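Long-range contact in abietadiene synthase, chloroplastic (Abies grandis, PDB 3S9V), which is a largely alpha-helical plastid enzyme of the terpene synthase family, built from several helical domains: residues D72-L84 / L248-H261. Residues are numbered along the deposited sequence; the frame is centred on the assembly and turned at random.
Sequences DNPHFPETVEWIL and LDFLNFVLKKFGNH
Two helices of the largely alpha-helical terpene synthase fold, 77-85 and 245-258, meet where Phe76, just ahead of the first, packs on Leu248, Leu251, Asn252 and Leu255 along one side of the second. Leu255 CD1 lies over one face of the Phe76 ring, 3.6 Å from its centroid, in a CH-pi contact, while neighbouring His75 CD2 lies over the opposite face toward its rim. At the ring edge, near its plane, sits Asn252 OD1, 3.5 Å from Phe76 CE2, with the amide turned 76° to the ring. That same OD1 takes a hydrogen bond from a water that also bonds His75 NE2, bridging the segments where no direct hydrogen bond does.

Past the helix end, Gly259 turns the chain with positive phi and brings Asn260 O to 3.3 Å from Trp82 CB and 3.5 Å from Thr79 CA. With CG anti to the backbone N (chi1 -176°), the Trp82 indole reaches His261, whose CB stands almost squarely above the five-membered ring, 3.8 Å from its centroid. His261 ND1 donates to Asn260 OD1. A second water links Glu78 O to Asn260 ND2. Helix 56-62 also touches Phe76, Trp82 and His261, so that three helices meet within the terpene synthase fold.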
loop_
_atom_site.group_PDB
_atom_site.type_symbol
_atom_site.label_atom_id
_atom_site.label_comp_id
_atom_site.label_asym_id
_atom_site.label_seq_id
_atom_site.Cartn_x
_atom_site.Cartn_y
_atom_site.Cartn_z
ATOM N N ASP A 72 -23.580 38.877 -27.627
ATOM C CA ASP A 72 -24.449 38.402 -26.555
ATOM C C ASP A 72 -24.648 36.887 -26.601
ATOM O O ASP A 72 -25.731 36.388 -26.919
ATOM C CB ASP A 72 -25.809 39.093 -26.616
ATOM C CG ASP A 72 -26.817 38.457 -25.684
ATOM O OD1 ASP A 72 -26.484 38.258 -24.495
ATOM O OD2 ASP A 72 -27.939 38.150 -26.142
ATOM N N ASN A 73 -23.588 36.159 -26.275
ATOM C CA ASN A 73 -23.628 34.706 -26.274
ATOM C C ASN A 73 -22.587 34.181 -25.299
ATOM O O ASN A 73 -21.637 34.886 -24.950
ATOM C CB ASN A 73 -23.298 34.156 -27.662
ATOM C CG ASN A 73 -24.219 34.679 -28.739
ATOM O OD1 ASN A 73 -23.827 35.516 -29.553
ATOM N ND2 ASN A 73 -25.459 34.188 -28.750
ATOM N N PRO A 74 -22.758 32.939 -24.830
ATOM C CA PRO A 74 -21.750 32.424 -23.906
ATOM C C PRO A 74 -20.519 32.216 -24.778
ATOM O O PRO A 74 -20.650 31.986 -25.980
ATOM C CB PRO A 74 -22.347 31.095 -23.442
ATOM C CG PRO A 74 -23.824 31.294 -23.607
ATOM C CD PRO A 74 -23.906 32.021 -24.925
ATOM N N HIS A 75 -19.331 32.314 -24.194
ATOM C CA HIS A 75 -18.113 32.106 -24.962
ATOM C C HIS A 75 -18.010 30.628 -25.343
ATOM O O HIS A 75 -17.450 30.287 -26.383
ATOM C CB HIS A 75 -16.895 32.528 -24.147
ATOM C CG HIS A 75 -15.603 32.428 -24.896
ATOM N ND1 HIS A 75 -15.307 33.227 -25.978
ATOM C CD2 HIS A 75 -14.524 31.631 -24.710
ATOM C CE1 HIS A 75 -14.100 32.928 -26.427
ATOM N NE2 HIS A 75 -13.604 31.963 -25.672
ATOM N N PHE A 76 -18.552 29.759 -24.493
ATOM C CA PHE A 76 -18.554 28.314 -24.732
ATOM C C PHE A 76 -20.000 27.816 -24.784
ATOM O O PHE A 76 -20.471 27.176 -23.845
ATOM C CB PHE A 76 -17.834 27.572 -23.605
ATOM C CG PHE A 76 -16.385 27.935 -23.453
ATOM C CD1 PHE A 76 -15.946 28.629 -22.328
ATOM C CD2 PHE A 76 -15.450 27.554 -24.414
ATOM C CE1 PHE A 76 -14.591 28.941 -22.159
ATOM C CE2 PHE A 76 -14.095 27.860 -24.255
ATOM C CZ PHE A 76 -13.665 28.554 -23.126
ATOM N N PRO A 77 -20.714 28.082 -25.893
ATOM C CA PRO A 77 -22.116 27.673 -26.071
ATOM C C PRO A 77 -22.411 26.207 -25.753
ATOM O O PRO A 77 -23.499 25.867 -25.282
ATOM C CB PRO A 77 -22.391 27.997 -27.543
ATOM C CG PRO A 77 -21.454 29.115 -27.826
ATOM C CD PRO A 77 -20.187 28.669 -27.136
ATOM N N GLU A 78 -21.439 25.344 -26.017
ATOM C CA GLU A 78 -21.610 23.921 -25.772
ATOM C C GLU A 78 -21.828 23.607 -24.279
ATOM O O GLU A 78 -22.546 22.672 -23.936
ATOM C CB GLU A 78 -20.397 23.148 -26.312
ATOM C CG GLU A 78 -19.126 23.286 -25.458
ATOM C CD GLU A 78 -18.119 24.309 -25.984
ATOM O OE1 GLU A 78 -18.532 25.397 -26.458
ATOM O OE2 GLU A 78 -16.903 24.015 -25.902
ATOM N N THR A 79 -21.219 24.387 -23.388
ATOM C CA THR A 79 -21.394 24.126 -21.970
ATOM C C THR A 79 -22.803 24.499 -21.529
ATOM O O THR A 79 -23.388 23.830 -20.678
ATOM C CB THR A 79 -20.342 24.870 -21.116
ATOM O OG1 THR A 79 -20.499 26.288 -21.260
ATOM C CG2 THR A 79 -18.939 24.456 -21.550
ATOM N N VAL A 80 -23.364 25.553 -22.108
ATOM C CA VAL A 80 -24.728 25.937 -21.758
ATOM C C VAL A 80 -25.672 24.818 -22.193
ATOM O O VAL A 80 -26.582 24.424 -21.454
ATOM C CB VAL A 80 -25.146 27.245 -22.453
ATOM C CG1 VAL A 80 -26.653 27.485 -22.264
ATOM C CG2 VAL A 80 -24.362 28.403 -21.866
ATOM N N GLU A 81 -25.441 24.300 -23.395
ATOM C CA GLU A 81 -26.255 23.217 -23.910
ATOM C C GLU A 81 -26.094 21.991 -23.012
ATOM O O GLU A 81 -27.057 21.275 -22.756
ATOM C CB GLU A 81 -25.842 22.870 -25.345
ATOM C CG GLU A 81 -26.708 21.787 -25.983
ATOM C CD GLU A 81 -28.149 22.233 -26.217
ATOM O OE1 GLU A 81 -29.030 21.353 -26.325
ATOM O OE2 GLU A 81 -28.400 23.455 -26.307
ATOM N N TRP A 82 -24.878 21.746 -22.531
ATOM C CA TRP A 82 -24.643 20.599 -21.658
ATOM C C TRP A 82 -25.550 20.697 -20.433
ATOM O O TRP A 82 -26.155 19.718 -20.012
ATOM C CB TRP A 82 -23.186 20.547 -21.187
ATOM C CG TRP A 82 -22.916 19.327 -20.367
ATOM C CD1 TRP A 82 -22.555 18.092 -20.828
ATOM C CD2 TRP A 82 -23.105 19.188 -18.957
ATOM N NE1 TRP A 82 -22.520 17.192 -19.795
ATOM C CE2 TRP A 82 -22.853 17.837 -18.633
ATOM C CE3 TRP A 82 -23.470 20.073 -17.934
ATOM C CZ2 TRP A 82 -22.955 17.347 -17.324
ATOM C CZ3 TRP A 82 -23.573 19.589 -16.633
ATOM C CH2 TRP A 82 -23.318 18.237 -16.339
ATOM N N ILE A 83 -25.631 21.889 -19.857
ATOM C CA ILE A 83 -26.464 22.102 -18.685
ATOM C C ILE A 83 -27.912 21.775 -19.015
ATOM O O ILE A 83 -28.573 21.056 -18.276
ATOM C CB ILE A 83 -26.356 23.561 -18.198
ATOM C CG1 ILE A 83 -24.923 23.843 -17.738
ATOM C CG2 ILE A 83 -27.341 23.809 -17.089
ATOM C CD1 ILE A 83 -24.628 25.305 -17.477
ATOM N N LEU A 84 -28.393 22.292 -20.139
ATOM C CA LEU A 84 -29.769 22.055 -20.568
ATOM C C LEU A 84 -30.103 20.575 -20.771
ATOM O O LEU A 84 -31.231 20.145 -20.544
ATOM C CB LEU A 84 -30.044 22.806 -21.874
ATOM C CG LEU A 84 -29.982 24.332 -21.837
ATOM C CD1 LEU A 84 -30.117 24.889 -23.252
ATOM C CD2 LEU A 84 -31.091 24.862 -20.951
ATOM N N LEU A 248 -7.871 31.340 -19.966
ATOM C CA LEU A 248 -8.611 30.840 -21.115
ATOM C C LEU A 248 -7.911 29.631 -21.738
ATOM O O LEU A 248 -8.571 28.678 -22.154
ATOM C CB LEU A 248 -8.776 31.945 -22.160
ATOM C CG LEU A 248 -10.029 31.827 -23.030
ATOM C CD1 LEU A 248 -11.269 31.963 -22.150
ATOM C CD2 LEU A 248 -10.017 32.908 -24.106
ATOM N N ASP A 249 -6.582 29.664 -21.795
ATOM C CA ASP A 249 -5.834 28.544 -22.354
ATOM C C ASP A 249 -6.098 27.273 -21.542
ATOM O O ASP A 249 -6.203 26.182 -22.111
ATOM C CB ASP A 249 -4.331 28.832 -22.363
ATOM C CG ASP A 249 -3.969 30.033 -23.215
ATOM O OD1 ASP A 249 -4.666 30.285 -24.220
ATOM O OD2 ASP A 249 -2.978 30.718 -22.887
ATOM N N PHE A 250 -6.208 27.414 -20.219
ATOM C CA PHE A 250 -6.473 26.257 -19.361
ATOM C C PHE A 250 -7.869 25.701 -19.595
ATOM O O PHE A 250 -8.066 24.487 -19.599
ATOM C CB PHE A 250 -6.313 26.602 -17.874
ATOM C CG PHE A 250 -6.710 25.474 -16.955
ATOM C CD1 PHE A 250 -7.919 25.507 -16.265
ATOM C CD2 PHE A 250 -5.893 24.351 -16.819
ATOM C CE1 PHE A 250 -8.315 24.437 -15.454
ATOM C CE2 PHE A 250 -6.276 23.278 -16.013
ATOM C CZ PHE A 250 -7.491 23.322 -15.328
ATOM N N LEU A 251 -8.841 26.585 -19.787
ATOM C CA LEU A 251 -10.201 26.127 -20.033
ATOM C C LEU A 251 -10.280 25.447 -21.398
ATOM O O LEU A 251 -10.910 24.403 -21.534
ATOM C CB LEU A 251 -11.191 27.293 -19.929
ATOM C CG LEU A 251 -11.236 27.936 -18.534
ATOM C CD1 LEU A 251 -12.222 29.087 -18.521
ATOM C CD2 LEU A 251 -11.631 26.897 -17.490
ATOM N N ASN A 252 -9.636 26.029 -22.406
ATOM C CA ASN A 252 -9.626 25.420 -23.735
ATOM C C ASN A 252 -8.999 24.026 -23.630
ATOM O O ASN A 252 -9.480 23.066 -24.237
ATOM C CB ASN A 252 -8.807 26.258 -24.725
ATOM C CG ASN A 252 -9.509 27.539 -25.128
ATOM O OD1 ASN A 252 -10.730 27.561 -25.314
ATOM N ND2 ASN A 252 -8.737 28.617 -25.287
ATOM N N PHE A 253 -7.915 23.936 -22.858
ATOM C CA PHE A 253 -7.199 22.683 -22.646
ATOM C C PHE A 253 -8.092 21.634 -21.988
ATOM O O PHE A 253 -8.062 20.461 -22.362
ATOM C CB PHE A 253 -5.940 22.946 -21.803
ATOM C CG PHE A 253 -5.341 21.710 -21.182
ATOM C CD1 PHE A 253 -5.705 21.318 -19.892
ATOM C CD2 PHE A 253 -4.405 20.952 -21.872
ATOM C CE1 PHE A 253 -5.140 20.187 -19.298
ATOM C CE2 PHE A 253 -3.834 19.820 -21.286
ATOM C CZ PHE A 253 -4.205 19.437 -19.994
ATOM N N VAL A 254 -8.891 22.049 -21.010
ATOM C CA VAL A 254 -9.792 21.115 -20.350
ATOM C C VAL A 254 -10.881 20.688 -21.329
ATOM O O VAL A 254 -11.222 19.509 -21.410
ATOM C CB VAL A 254 -10.452 21.744 -19.106
ATOM C CG1 VAL A 254 -11.575 20.849 -18.603
ATOM C CG2 VAL A 254 -9.410 21.956 -18.017
ATOM N N LEU A 255 -11.420 21.648 -22.075
ATOM C CA LEU A 255 -12.470 21.357 -23.045
ATOM C C LEU A 255 -11.960 20.545 -24.232
ATOM O O LEU A 255 -12.750 19.928 -24.954
ATOM C CB LEU A 255 -13.120 22.651 -23.536
ATOM C CG LEU A 255 -14.059 23.273 -22.503
ATOM C CD1 LEU A 255 -14.501 24.644 -22.952
ATOM C CD2 LEU A 255 -15.258 22.352 -22.308
ATOM N N LYS A 256 -10.648 20.543 -24.434
ATOM C CA LYS A 256 -10.073 19.772 -25.525
ATOM C C LYS A 256 -10.283 18.302 -25.181
ATOM O O LYS A 256 -10.572 17.479 -26.052
ATOM C CB LYS A 256 -8.577 20.071 -25.669
ATOM C CG LYS A 256 -7.874 19.220 -26.722
ATOM C CD LYS A 256 -6.441 19.676 -26.962
ATOM C CE LYS A 256 -5.584 19.552 -25.708
ATOM N NZ LYS A 256 -5.397 18.139 -25.267
ATOM N N LYS A 257 -10.160 17.991 -23.893
ATOM C CA LYS A 257 -10.329 16.632 -23.395
ATOM C C LYS A 257 -11.807 16.232 -23.247
ATOM O O LYS A 257 -12.206 15.145 -23.672
ATOM C CB LYS A 257 -9.622 16.492 -22.036
ATOM C CG LYS A 257 -9.290 15.051 -21.590
ATOM C CD LYS A 257 -10.524 14.175 -21.432
ATOM C CE LYS A 257 -10.176 12.802 -20.864
ATOM N NZ LYS A 257 -9.207 12.050 -21.713
ATOM N N PHE A 258 -12.625 17.108 -22.668
ATOM C CA PHE A 258 -14.028 16.764 -22.448
ATOM C C PHE A 258 -15.079 17.321 -23.405
ATOM O O PHE A 258 -16.266 17.062 -23.230
ATOM C CB PHE A 258 -14.412 17.111 -21.012
ATOM C CG PHE A 258 -13.504 16.505 -19.989
ATOM C CD1 PHE A 258 -12.469 17.242 -19.437
ATOM C CD2 PHE A 258 -13.671 15.183 -19.592
ATOM C CE1 PHE A 258 -11.608 16.676 -18.497
ATOM C CE2 PHE A 258 -12.819 14.606 -18.658
ATOM C CZ PHE A 258 -11.784 15.356 -18.107
ATOM N N GLY A 259 -14.657 18.097 -24.398
ATOM C CA GLY A 259 -15.599 18.631 -25.365
ATOM C C GLY A 259 -16.650 19.661 -24.970
ATOM O O GLY A 259 -16.556 20.823 -25.381
ATOM N N ASN A 260 -17.651 19.263 -24.186
ATOM C CA ASN A 260 -18.721 20.191 -23.820
ATOM C C ASN A 260 -18.961 20.383 -22.321
ATOM O O ASN A 260 -19.985 20.932 -21.921
ATOM C CB ASN A 260 -20.020 19.747 -24.493
ATOM C CG ASN A 260 -20.468 18.366 -24.043
ATOM O OD1 ASN A 260 -19.711 17.637 -23.392
ATOM N ND2 ASN A 260 -21.703 17.996 -24.390
ATOM N N HIS A 261 -18.019 19.933 -21.497
ATOM C CA HIS A 261 -18.135 20.085 -20.049
ATOM C C HIS A 261 -16.752 19.992 -19.401
ATOM O O HIS A 261 -15.761 19.703 -20.072
ATOM C CB HIS A 261 -19.039 18.998 -19.463
ATOM C CG HIS A 261 -18.512 17.609 -19.657
ATOM N ND1 HIS A 261 -18.767 16.866 -20.789
ATOM C CD2 HIS A 261 -17.689 16.855 -18.890
ATOM C CE1 HIS A 261 -18.124 15.714 -20.712
ATOM N NE2 HIS A 261 -17.462 15.684 -19.569
HETATM O O HOH W 1 -11.613 29.981 -26.506
HETATM O O HOH W 2 -23.237 20.432 -25.485
#